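Abbfa_003403 (Acinetobacter baumannii, PDB 4ZXH) is a four-domain nonribosomal peptide synthetase that probably activates an amino acid, loads it onto its carrier domain for condensation and releases the product through its thioesterase domain. Local coordinates at residues 367-372 / 380-385; 373-378 / 414-419; 58-63 / 163-168; 39-44 / 153-158. All blocks are in the same frame, centred on the assembly; numbering follows the deposited sequence.

Contact 1: residues 367-372 / 380-385; sequences DEFKEL and ATLVGQ. With K (potassium ion), chain D.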
# COMPACT_ATOMS: atom_id res chain seq x y z
N ASP A 367 -2.02 19.12 41.09
CA ASP A 367 -0.83 19.95 41.24
C ASP A 367 0.39 19.23 41.83
O ASP A 367 1.51 19.38 41.32
CB ASP A 367 -1.16 21.18 42.08
CG ASP A 367 -2.11 22.15 41.37
OD1 ASP A 367 -2.30 22.01 40.14
OD2 ASP A 367 -2.66 23.05 42.05
N GLU A 368 0.17 18.45 42.89
CA GLU A 368 1.23 17.67 43.53
C GLU A 368 1.94 16.72 42.57
O GLU A 368 3.08 16.34 42.80
CB GLU A 368 0.68 16.84 44.70
CG GLU A 368 -0.14 17.60 45.76
CD GLU A 368 -1.62 17.70 45.39
OE1 GLU A 368 -1.95 17.60 44.19
OE2 GLU A 368 -2.45 17.87 46.30
N PHE A 369 1.24 16.34 41.49
CA PHE A 369 1.73 15.35 40.53
C PHE A 369 2.19 15.95 39.21
O PHE A 369 2.55 15.21 38.28
CB PHE A 369 0.64 14.32 40.22
CG PHE A 369 0.14 13.58 41.42
CD1 PHE A 369 0.69 12.36 41.77
CD2 PHE A 369 -0.88 14.10 42.20
CE1 PHE A 369 0.23 11.67 42.90
CE2 PHE A 369 -1.33 13.43 43.32
CZ PHE A 369 -0.78 12.21 43.67
N LYS A 370 2.16 17.27 39.11
CA LYS A 370 2.48 17.96 37.86
C LYS A 370 3.83 17.51 37.29
O LYS A 370 3.90 16.88 36.24
CB LYS A 370 2.46 19.48 38.09
CG LYS A 370 2.90 20.34 36.91
CD LYS A 370 2.93 21.83 37.31
CE LYS A 370 3.70 22.69 36.29
NZ LYS A 370 5.16 22.35 36.24
N GLU A 371 4.90 17.81 38.01
CA GLU A 371 6.23 17.50 37.53
C GLU A 371 6.51 15.98 37.41
O GLU A 371 7.29 15.57 36.55
CB GLU A 371 7.27 18.18 38.43
CG GLU A 371 7.03 19.67 38.52
CD GLU A 371 8.15 20.42 39.22
OE1 GLU A 371 9.19 19.79 39.49
OE2 GLU A 371 7.99 21.63 39.51
N LEU A 372 5.87 15.16 38.24
CA LEU A 372 6.03 13.70 38.14
C LEU A 372 5.50 13.12 36.83
O LEU A 372 6.00 12.11 36.35
CB LEU A 372 5.33 12.98 39.29
CG LEU A 372 5.95 13.05 40.68
CD1 LEU A 372 5.09 12.28 41.66
CD2 LEU A 372 7.35 12.49 40.64
N ALA A 380 11.87 16.68 41.58
CA ALA A 380 10.71 16.77 42.47
C ALA A 380 10.19 15.41 42.91
O ALA A 380 10.23 14.44 42.15
CB ALA A 380 9.58 17.54 41.81
N THR A 381 9.69 15.39 44.14
CA THR A 381 9.24 14.19 44.82
C THR A 381 7.96 14.42 45.61
O THR A 381 7.58 15.55 45.92
CB THR A 381 10.30 13.65 45.81
OG1 THR A 381 10.62 14.68 46.76
CG2 THR A 381 11.56 13.19 45.08
N LEU A 382 7.33 13.32 45.97
CA LEU A 382 6.15 13.33 46.80
C LEU A 382 6.45 12.45 48.01
O LEU A 382 6.57 11.24 47.88
CB LEU A 382 4.96 12.81 46.00
CG LEU A 382 3.54 13.00 46.48
CD1 LEU A 382 3.28 14.46 46.70
CD2 LEU A 382 2.62 12.46 45.42
N VAL A 383 6.63 13.06 49.17
CA VAL A 383 7.14 12.35 50.32
C VAL A 383 6.05 12.06 51.33
O VAL A 383 5.36 12.97 51.81
CB VAL A 383 8.27 13.14 51.00
CG1 VAL A 383 8.78 12.39 52.23
CG2 VAL A 383 9.39 13.40 50.01
N GLY A 384 5.89 10.79 51.65
CA GLY A 384 4.93 10.37 52.64
C GLY A 384 5.67 9.78 53.81
O GLY A 384 6.89 9.69 53.80
N GLN A 385 4.92 9.40 54.83
CA GLN A 385 5.52 8.76 55.99
C GLN A 385 6.25 7.48 55.60
O GLN A 385 7.38 7.23 56.03
CB GLN A 385 4.44 8.49 57.03
CG GLN A 385 4.82 7.54 58.12
CD GLN A 385 3.78 7.48 59.23
OE1 GLN A 385 2.63 7.92 59.07
NE2 GLN A 385 4.19 6.95 60.37
K K D . 8.46 13.31 35.16
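The backbones of 367-372 and 380-385 approach at two levels, Glu371 beside Ala380 with CA atoms 6.7 Å apart and Glu368 beside Leu382 at 7.3 Å, the chain having doubled back between them. Both belong to the long excursion of the condensation domain that leaves strand 356-360 of one lobe and, as in relatives of this fold, adds strands to the sheet of the other. The short strand 382-383 is an outermost strand of that sheet, where Leu382 pairs through its backbone with Leu389.

Leu382 carries the contact. Its CG stands opposite the backbone N (chi1 -166°), which carries both methyls to residues 368-372. CD2 comes obliquely to the Phe369 ring, 3.6 Å from CE1, while CD1 rests against the CB of Glu368 at 4.1 Å. Leu372 adds its own branches: CD1 lies near Leu382 CB, and CD2 reaches the carbonyl O of Ala380. Phe369 also touches Leu159, Arg160 and Ser163 of helix 152-165, so the ring packs against both the returning chain and that helix. Glu368 turns its carboxylate elsewhere, bending at chi2 (87°) to make a salt bridge with Arg160.

At the other level Glu371, its chain extended beyond CG, packs its CB and the carboxylate end against the methyl of Ala380. The main chain here serves a cation as well: Glu371 O at 2.9 Å and Leu372 O at 3.0 Å both bind the potassium ion, together with Leu374 O, Ile376 O and Ser391 OG.

Contact 2: residues 373-378 / 414-419; sequences LLPIQT and ELVGVL. With K (potassium ion), chain D.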
# COMPACT_ATOMS: atom_id res chain seq x y z
N LEU A 373 4.48 13.76 36.28
CA LEU A 373 3.79 13.25 35.11
C LEU A 373 4.34 13.81 33.80
O LEU A 373 3.89 13.42 32.72
CB LEU A 373 2.29 13.57 35.21
CG LEU A 373 1.51 12.86 36.31
CD1 LEU A 373 0.02 13.18 36.21
CD2 LEU A 373 1.73 11.36 36.21
N LEU A 374 5.31 14.71 33.88
CA LEU A 374 5.96 15.24 32.68
C LEU A 374 6.79 14.15 31.96
O LEU A 374 7.14 13.13 32.54
CB LEU A 374 6.86 16.42 33.05
CG LEU A 374 6.16 17.74 33.40
CD1 LEU A 374 7.17 18.79 33.81
CD2 LEU A 374 5.38 18.22 32.21
N PRO A 375 7.09 14.37 30.68
CA PRO A 375 7.85 13.34 29.99
C PRO A 375 9.35 13.53 30.19
O PRO A 375 10.15 12.90 29.51
CB PRO A 375 7.48 13.54 28.53
CG PRO A 375 6.30 14.51 28.55
CD PRO A 375 6.53 15.35 29.74
N ILE A 376 9.71 14.41 31.12
CA ILE A 376 11.11 14.68 31.42
C ILE A 376 11.42 14.38 32.88
O ILE A 376 10.54 14.43 33.75
CB ILE A 376 11.47 16.14 31.16
CG1 ILE A 376 10.69 17.04 32.12
CG2 ILE A 376 11.15 16.53 29.74
CD1 ILE A 376 11.30 18.37 32.26
N GLN A 377 12.69 14.07 33.15
CA GLN A 377 13.13 13.89 34.52
C GLN A 377 13.09 15.21 35.27
O GLN A 377 13.45 16.25 34.73
CB GLN A 377 14.53 13.29 34.60
CG GLN A 377 14.97 12.95 36.02
CD GLN A 377 14.62 11.54 36.40
OE1 GLN A 377 13.82 11.32 37.30
NE2 GLN A 377 15.22 10.58 35.73
N THR A 378 12.68 15.12 36.53
CA THR A 378 12.64 16.24 37.45
C THR A 378 13.03 15.73 38.83
O THR A 378 12.63 14.64 39.21
CB THR A 378 11.24 16.87 37.50
OG1 THR A 378 11.00 17.58 36.29
CG2 THR A 378 11.12 17.81 38.65
N GLU A 414 9.08 26.92 30.01
CA GLU A 414 9.09 26.32 28.68
C GLU A 414 7.97 25.30 28.48
O GLU A 414 7.80 24.39 29.30
CB GLU A 414 10.44 25.65 28.42
CG GLU A 414 11.64 26.58 28.48
CD GLU A 414 13.00 25.89 28.26
OE1 GLU A 414 13.11 24.65 28.41
OE2 GLU A 414 13.98 26.63 27.97
N LEU A 415 7.23 25.44 27.39
CA LEU A 415 6.23 24.43 27.02
C LEU A 415 6.94 23.11 26.73
O LEU A 415 8.00 23.09 26.09
CB LEU A 415 5.42 24.89 25.82
CG LEU A 415 4.36 25.98 26.02
CD1 LEU A 415 3.88 26.52 24.71
CD2 LEU A 415 3.19 25.43 26.80
N VAL A 416 6.36 22.01 27.20
CA VAL A 416 6.97 20.71 26.96
C VAL A 416 6.12 19.88 26.02
O VAL A 416 4.90 19.75 26.20
CB VAL A 416 7.20 19.93 28.28
CG1 VAL A 416 7.63 18.51 27.99
CG2 VAL A 416 8.25 20.61 29.11
N GLY A 417 6.77 19.32 24.99
CA GLY A 417 6.08 18.57 23.97
C GLY A 417 6.75 17.27 23.61
O GLY A 417 7.95 17.08 23.84
N VAL A 418 5.96 16.37 23.04
CA VAL A 418 6.45 15.09 22.58
C VAL A 418 5.97 14.85 21.17
O VAL A 418 4.77 14.79 20.95
CB VAL A 418 5.98 13.90 23.45
CG1 VAL A 418 6.77 12.63 23.10
CG2 VAL A 418 6.13 14.22 24.90
N LEU A 419 6.89 14.73 20.22
CA LEU A 419 6.53 14.31 18.87
C LEU A 419 6.64 12.80 18.76
O LEU A 419 7.73 12.24 18.86
CB LEU A 419 7.39 14.99 17.80
CG LEU A 419 6.94 14.66 16.36
CD1 LEU A 419 5.63 15.34 15.99
CD2 LEU A 419 7.99 15.01 15.35
K K D . 8.46 13.31 35.16
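A small, buried and wholly apolar packing sets Pro375 and Ile376, in the loop between strands 356-360 and 382-383, against Val416 and Val418 on one face of strand 414-422 in the condensation domain. The backbones stay well apart, the nearest CA atoms being those of Pro375 and Val418 at 7.7 Å, and side chains make the contact.

The proline ring points its CB-CG-CD rim at the strand and touches two valines. Its CG lies 3.7 Å from Val418 CG2, with CB close to the same methyl, while CD at the nitrogen end of the ring meets Val416 CG1 at 3.8 Å. Because Val416 and Val418 are two residues apart on an extended strand, both CB atoms face the loop, and Gly417 between them has no side chain. The methyls used differ: Val416 offers CG1, the branch opposite its own N (chi1 171°), whereas Val418 offers CG2, which lies beside its N. Ile376 joins more loosely, CG2 standing 4.4 Å from Val416 CG1; its side chain also touches Val233 and Arg235 on one neighbouring strand and Tyr411 on another.

The strand under the loop is held from both flanks, Val416 and Val418 pairing with strand 403-411 and Gly417 with Phe234 of strand 229-235. While the side chains of Pro375 and Ile376 face this sheet, Leu374 O at 2.9 Å and Ile376 O at 2.8 Å bind the potassium ion. Main-chain carbonyls of one loop, completed by Ser391 OG, gather round the ion, consistent with a structural potassium site in the condensation domain.

Contact 3: residues 58-63 / 163-168; sequences IEILEA and SKRFGL. With PX4 (1,2-dimyristoyl-sn-glycero-3-phosphocholine), chain C.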
# COMPACT_ATOMS: atom_id res chain seq x y z
N ILE A 58 0.14 -4.85 49.22
CA ILE A 58 -0.83 -5.92 48.99
C ILE A 58 -2.21 -5.57 49.58
O ILE A 58 -3.22 -5.73 48.91
CB ILE A 58 -0.35 -7.26 49.59
CG1 ILE A 58 0.99 -7.70 49.00
CG2 ILE A 58 -1.36 -8.35 49.32
CD1 ILE A 58 0.90 -8.16 47.57
N GLU A 59 -2.25 -5.09 50.83
CA GLU A 59 -3.53 -4.73 51.46
C GLU A 59 -4.30 -3.67 50.65
O GLU A 59 -5.52 -3.75 50.50
CB GLU A 59 -3.33 -4.20 52.88
CG GLU A 59 -2.60 -5.12 53.82
CD GLU A 59 -2.52 -4.55 55.24
OE1 GLU A 59 -3.05 -3.44 55.48
OE2 GLU A 59 -1.93 -5.22 56.12
N ILE A 60 -3.57 -2.68 50.14
CA ILE A 60 -4.19 -1.58 49.42
C ILE A 60 -4.62 -2.03 48.03
O ILE A 60 -5.72 -1.71 47.58
CB ILE A 60 -3.23 -0.37 49.33
CG1 ILE A 60 -3.07 0.26 50.71
CG2 ILE A 60 -3.72 0.65 48.33
CD1 ILE A 60 -1.82 1.12 50.85
N LEU A 61 -3.76 -2.78 47.35
CA LEU A 61 -4.11 -3.45 46.11
C LEU A 61 -5.45 -4.18 46.19
O LEU A 61 -6.34 -3.97 45.37
CB LEU A 61 -3.01 -4.45 45.71
CG LEU A 61 -3.36 -5.29 44.47
CD1 LEU A 61 -3.55 -4.39 43.28
CD2 LEU A 61 -2.33 -6.35 44.19
N GLU A 62 -5.59 -5.05 47.19
CA GLU A 62 -6.81 -5.83 47.38
C GLU A 62 -8.03 -4.95 47.63
O GLU A 62 -9.14 -5.30 47.22
CB GLU A 62 -6.64 -6.82 48.53
CG GLU A 62 -5.95 -8.12 48.12
CD GLU A 62 -5.69 -9.06 49.29
OE1 GLU A 62 -5.76 -8.61 50.46
OE2 GLU A 62 -5.41 -10.25 49.04
N ALA A 63 -7.82 -3.82 48.30
CA ALA A 63 -8.92 -2.91 48.64
C ALA A 63 -9.38 -2.14 47.41
O ALA A 63 -10.58 -1.91 47.21
CB ALA A 63 -8.49 -1.96 49.72
N SER A 163 -2.74 7.25 45.98
CA SER A 163 -1.76 8.03 46.72
C SER A 163 -2.26 8.42 48.12
O SER A 163 -1.49 8.44 49.08
CB SER A 163 -1.41 9.28 45.93
OG SER A 163 -0.58 8.96 44.83
N LYS A 164 -3.54 8.73 48.24
CA LYS A 164 -4.11 9.04 49.53
C LYS A 164 -4.07 7.80 50.43
O LYS A 164 -3.72 7.89 51.62
CB LYS A 164 -5.55 9.55 49.41
CG LYS A 164 -6.19 9.86 50.76
CD LYS A 164 -7.64 10.28 50.63
CE LYS A 164 -8.47 9.20 49.92
NZ LYS A 164 -9.91 9.60 49.73
N ARG A 165 -4.42 6.66 49.86
CA ARG A 165 -4.42 5.43 50.63
C ARG A 165 -3.03 5.13 51.15
O ARG A 165 -2.87 4.56 52.23
CB ARG A 165 -4.94 4.27 49.79
CG ARG A 165 -6.40 4.38 49.39
CD ARG A 165 -6.73 3.26 48.45
NE ARG A 165 -8.04 3.38 47.83
CZ ARG A 165 -9.07 2.58 48.09
NH1 ARG A 165 -8.94 1.60 48.97
NH2 ARG A 165 -10.23 2.76 47.46
N PHE A 166 -2.02 5.56 50.39
CA PHE A 166 -0.63 5.36 50.78
C PHE A 166 -0.07 6.45 51.69
O PHE A 166 1.06 6.33 52.16
CB PHE A 166 0.26 5.24 49.55
CG PHE A 166 0.37 3.84 49.03
CD1 PHE A 166 1.17 2.91 49.67
CD2 PHE A 166 -0.34 3.45 47.91
CE1 PHE A 166 1.27 1.62 49.19
CE2 PHE A 166 -0.25 2.17 47.43
CZ PHE A 166 0.56 1.25 48.07
N GLY A 167 -0.84 7.51 51.93
CA GLY A 167 -0.38 8.61 52.76
C GLY A 167 0.44 9.70 52.08
O GLY A 167 1.19 10.41 52.75
N LEU A 168 0.30 9.84 50.76
CA LEU A 168 1.08 10.83 50.00
C LEU A 168 0.38 12.18 49.80
O LEU A 168 1.04 13.21 49.67
CB LEU A 168 1.46 10.24 48.64
CG LEU A 168 2.43 9.08 48.75
CD1 LEU A 168 2.57 8.38 47.43
CD2 LEU A 168 3.76 9.60 49.22
O1 PX4 C . 8.70 -8.93 48.55
O2 PX4 C . 10.82 -7.43 48.76
P1 PX4 C . 9.36 -7.67 49.06
O3 PX4 C . 9.13 -7.51 50.65
C1 PX4 C . 9.00 -8.61 51.56
C2 PX4 C . 9.06 -8.06 52.99
N1 PX4 C . 8.71 -9.07 54.02
C3 PX4 C . 9.24 -10.40 53.66
C4 PX4 C . 9.29 -8.66 55.31
C5 PX4 C . 7.25 -9.14 54.17
O4 PX4 C . 8.51 -6.38 48.56
C6 PX4 C . 9.07 -5.28 47.84
C7 PX4 C . 7.99 -4.70 46.94
C8 PX4 C . 7.11 -5.88 46.55
O5 PX4 C . 6.05 -5.47 45.70
C9 PX4 C . 4.74 -6.11 45.75
O6 PX4 C . 4.48 -6.90 46.63
C10 PX4 C . 3.71 -5.77 44.70
C11 PX4 C . 2.65 -4.83 45.26
C12 PX4 C . 2.60 -3.56 44.42
C13 PX4 C . 1.16 -3.08 44.31
C14 PX4 C . 1.04 -1.65 44.79
C15 PX4 C . -0.42 -1.35 45.05
C16 PX4 C . -0.86 -0.16 44.21
C17 PX4 C . -2.37 -0.02 44.26
C18 PX4 C . -3.02 -0.82 43.13
C19 PX4 C . -3.50 0.07 42.00
C20 PX4 C . -3.64 -0.75 40.72
C21 PX4 C . -4.23 0.10 39.59
C22 PX4 C . -3.78 -0.35 38.21
O7 PX4 C . 7.21 -3.71 47.63
C23 PX4 C . 7.02 -2.47 46.85
O8 PX4 C . 7.87 -2.20 46.02
C24 PX4 C . 5.80 -1.58 47.07
C25 PX4 C . 5.74 -0.30 46.21
C26 PX4 C . 4.40 0.45 46.34
C27 PX4 C . 4.29 1.67 45.41
C28 PX4 C . 2.99 2.46 45.56
C29 PX4 C . 2.89 3.68 44.62
C30 PX4 C . 1.60 4.50 44.82
C31 PX4 C . 1.05 5.22 43.57
C32 PX4 C . 0.28 4.23 42.66
C33 PX4 C . -0.72 4.84 41.68
C34 PX4 C . -1.04 3.88 40.53
C35 PX4 C . -2.45 3.98 39.93
C36 PX4 C . -2.41 4.32 38.44
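Ile60 sets its CD1 methyl almost centrally over the Phe166 ring, a CH-pi contact with the carbon 3.5 Å from the ring centroid and 11° off the normal. The opposite face is taken by the bound phospholipid, whose C28 lies 3.7 Å from the plane and displaced toward the rim, so the ring is sandwiched between an isoleucine methyl and an acyl chain. CG2, the other branch of Ile60, sits between the ring and the aliphatic part of Arg165, 4.0 Å from its CD, the Ile60 and Arg165 side chains running past each other in opposite directions. Extended from CG to NE, Arg165 brings NH1 to 3.7 Å from the methyl of Ala63, one helical turn beyond Ile60.

The second shell fixes this arginine. NE forms a salt bridge with Asp161 in its own helix, and NH2 another with Asp67 at the end of helix 56-67, so charge ties together the helices that Ile60 joins by packing. A Schellman motif closes helix 152-165 at Gly167, with Gly167 N bonded to Lys164 O and Leu168 N to Ser163 O.

Leu61 turns to the lipid from the other helix, its CD1 3.6 Å from C18. The two helices thus help wall the acyl chains, while Phe166 and Leu168 touch Leu387, setting the end of helix 152-165 against strand 387-391, next to the outermost strand of the sheet.

Contact 4: residues 39-44 / 153-158; sequences YNMVVA and WSIGLL. With PNS (4'-phosphopantetheine), chain B.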
# COMPACT_ATOMS: atom_id res chain seq x y z
N TYR A 39 -1.52 1.19 22.59
CA TYR A 39 -2.54 1.68 23.52
C TYR A 39 -2.32 1.21 24.98
O TYR A 39 -3.24 1.20 25.79
CB TYR A 39 -3.93 1.28 23.03
CG TYR A 39 -4.30 2.00 21.77
CD1 TYR A 39 -4.77 3.31 21.81
CD2 TYR A 39 -4.14 1.39 20.53
CE1 TYR A 39 -5.08 4.00 20.64
CE2 TYR A 39 -4.45 2.07 19.35
CZ TYR A 39 -4.92 3.38 19.42
OH TYR A 39 -5.25 4.06 18.27
N ASN A 40 -1.08 0.82 25.29
CA ASN A 40 -0.66 0.52 26.65
C ASN A 40 -0.30 1.78 27.42
O ASN A 40 0.85 2.20 27.39
CB ASN A 40 0.58 -0.38 26.64
CG ASN A 40 0.29 -1.78 26.16
OD1 ASN A 40 -0.71 -2.04 25.51
ND2 ASN A 40 1.19 -2.69 26.49
N MET A 41 -1.27 2.40 28.11
CA MET A 41 -0.95 3.55 28.95
C MET A 41 -0.03 3.13 30.11
O MET A 41 -0.20 2.07 30.74
CB MET A 41 -2.21 4.19 29.50
CG MET A 41 -3.39 4.21 28.57
SD MET A 41 -4.76 5.15 29.21
CE MET A 41 -3.99 6.76 29.30
N VAL A 42 0.96 3.97 30.38
CA VAL A 42 1.96 3.66 31.38
C VAL A 42 2.29 4.88 32.21
O VAL A 42 2.73 5.90 31.67
CB VAL A 42 3.30 3.16 30.76
CG1 VAL A 42 4.34 2.92 31.87
CG2 VAL A 42 3.09 1.91 29.93
N VAL A 43 2.09 4.76 33.51
CA VAL A 43 2.62 5.74 34.45
C VAL A 43 3.62 4.99 35.34
O VAL A 43 3.33 3.88 35.82
CB VAL A 43 1.48 6.40 35.29
CG1 VAL A 43 0.59 5.36 35.93
CG2 VAL A 43 2.06 7.28 36.35
N ALA A 44 4.81 5.57 35.54
CA ALA A 44 5.89 4.90 36.29
C ALA A 44 6.56 5.79 37.34
O ALA A 44 6.64 7.02 37.19
CB ALA A 44 6.94 4.37 35.33
N TRP A 153 -7.62 10.59 32.05
CA TRP A 153 -8.39 11.26 33.11
C TRP A 153 -8.65 10.23 34.23
O TRP A 153 -8.53 10.55 35.41
CB TRP A 153 -9.70 11.86 32.57
CG TRP A 153 -10.53 12.70 33.53
CD1 TRP A 153 -11.62 12.28 34.23
CD2 TRP A 153 -10.35 14.08 33.88
NE1 TRP A 153 -12.14 13.29 34.98
CE2 TRP A 153 -11.37 14.41 34.79
CE3 TRP A 153 -9.41 15.05 33.53
CZ2 TRP A 153 -11.48 15.69 35.36
CZ3 TRP A 153 -9.52 16.33 34.10
CH2 TRP A 153 -10.55 16.63 35.00
N SER A 154 -8.95 8.99 33.85
CA SER A 154 -9.21 7.92 34.82
C SER A 154 -7.97 7.58 35.62
O SER A 154 -8.06 7.33 36.84
CB SER A 154 -9.73 6.65 34.12
OG SER A 154 -11.02 6.88 33.57
N ILE A 155 -6.83 7.55 34.94
CA ILE A 155 -5.54 7.33 35.59
C ILE A 155 -5.36 8.31 36.75
O ILE A 155 -5.00 7.92 37.86
CB ILE A 155 -4.36 7.48 34.61
CG1 ILE A 155 -4.29 6.28 33.65
CG2 ILE A 155 -3.06 7.62 35.37
CD1 ILE A 155 -4.54 4.96 34.32
N GLY A 156 -5.63 9.58 36.50
CA GLY A 156 -5.43 10.60 37.51
C GLY A 156 -6.37 10.42 38.68
O GLY A 156 -5.99 10.60 39.82
N LEU A 157 -7.61 10.07 38.39
CA LEU A 157 -8.56 9.76 39.43
C LEU A 157 -8.04 8.62 40.28
O LEU A 157 -8.18 8.61 41.50
CB LEU A 157 -9.91 9.39 38.82
CG LEU A 157 -10.76 10.52 38.26
CD1 LEU A 157 -12.03 9.92 37.69
CD2 LEU A 157 -11.10 11.50 39.35
N LEU A 158 -7.41 7.65 39.64
CA LEU A 158 -6.99 6.46 40.33
C LEU A 158 -5.69 6.73 41.08
O LEU A 158 -5.54 6.37 42.25
CB LEU A 158 -6.84 5.33 39.34
CG LEU A 158 -6.80 3.93 39.92
CD1 LEU A 158 -7.83 3.80 41.02
CD2 LEU A 158 -7.09 2.94 38.78
O23 PNS B . -12.61 0.30 9.75
P24 PNS B . -13.71 0.19 10.77
O25 PNS B . -15.13 0.44 10.32
O27 PNS B . -13.35 1.27 11.91
C28 PNS B . -12.09 1.25 12.55
C29 PNS B . -12.06 2.33 13.61
C30 PNS B . -13.23 2.03 14.55
C31 PNS B . -12.23 3.70 12.95
C32 PNS B . -10.70 2.31 14.34
O33 PNS B . -9.68 2.20 13.33
C34 PNS B . -10.52 3.54 15.20
O35 PNS B . -11.27 3.80 16.14
N36 PNS B . -9.51 4.36 14.93
C37 PNS B . -9.26 5.57 15.69
C38 PNS B . -7.86 5.44 16.30
C39 PNS B . -7.82 6.15 17.62
O40 PNS B . -8.78 6.12 18.37
N41 PNS B . -6.68 6.78 17.86
C42 PNS B . -6.32 7.54 19.03
C43 PNS B . -5.07 8.26 18.55
S44 PNS B . -5.56 9.91 18.03
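Met41 and Val43 of strand 40-49 meet Ile155 of helix 152-165 in a buried sheet-to-helix packing of the condensation domain, their nearest backbones being those of Val43 and Ile155 with CA atoms 8.4 Å apart. The strand is entered through Tyr39, whose backbone pairs with His147 in the HHxxxD sequence that marks the family. The Tyr39 ring lies beside the phosphopantetheine arm, away from the helix: OH is 3.1 Å from N41 of the arm, and C42 of the arm is at the ring edge, near its plane. Asn40 directs ND2 to the carbonyls of Thr115 and Gln117.

Met41 is the first residue to cross. The chain runs out straight to SD and then folds at its last bond (chi3 63°), bringing CE to 4.4 Å from Ile155 CG1. Val42 points its CB away from the helix, and its backbone N is bonded to Gln396 OE1. Val43 faces the helix again, its CG1 4.3 Å from Ile155 CG2; the same side chain touches the lipid, and its backbone pairs with Phe143 on strand 138-146. Ala44 touches Ala142 of that strand.

Ile155 therefore receives methyls from two residues on one face of the strand, and also touches Ile145 of the adjacent strand. On the helix, Ser154 bonds through OG to Asp151 OD1 and Gly295 O. With carbon meeting carbon at these separations, the packing is loose and apolar and probably rests on burial from water, while the polar side-chain bonds of both segments, like the Tyr39 OH approach to the pantetheine, are made with other partners.

How the contacts relate
From the N terminus, contact 4 opens on strand 40-49 and contact 3 on helix 56-67. Both close on helix 152-165, contact 4 earlier along it, so their segments alternate and the two loops cross. Some two hundred residues later, contacts 1 and 2 open back to back in the loop after strand 356-360. Contact 1 closes at once on strand 382-383, contact 2 only on strand 414-422, so these cross as well; both hold the same potassium ion. Phe369 against Ser163 joins contacts 1 and 3, and Leu373 against Val43 joins contacts 2 and 4. Together they tie the sheet of strand 40-49 and its helices to the sheet of strand 414-422.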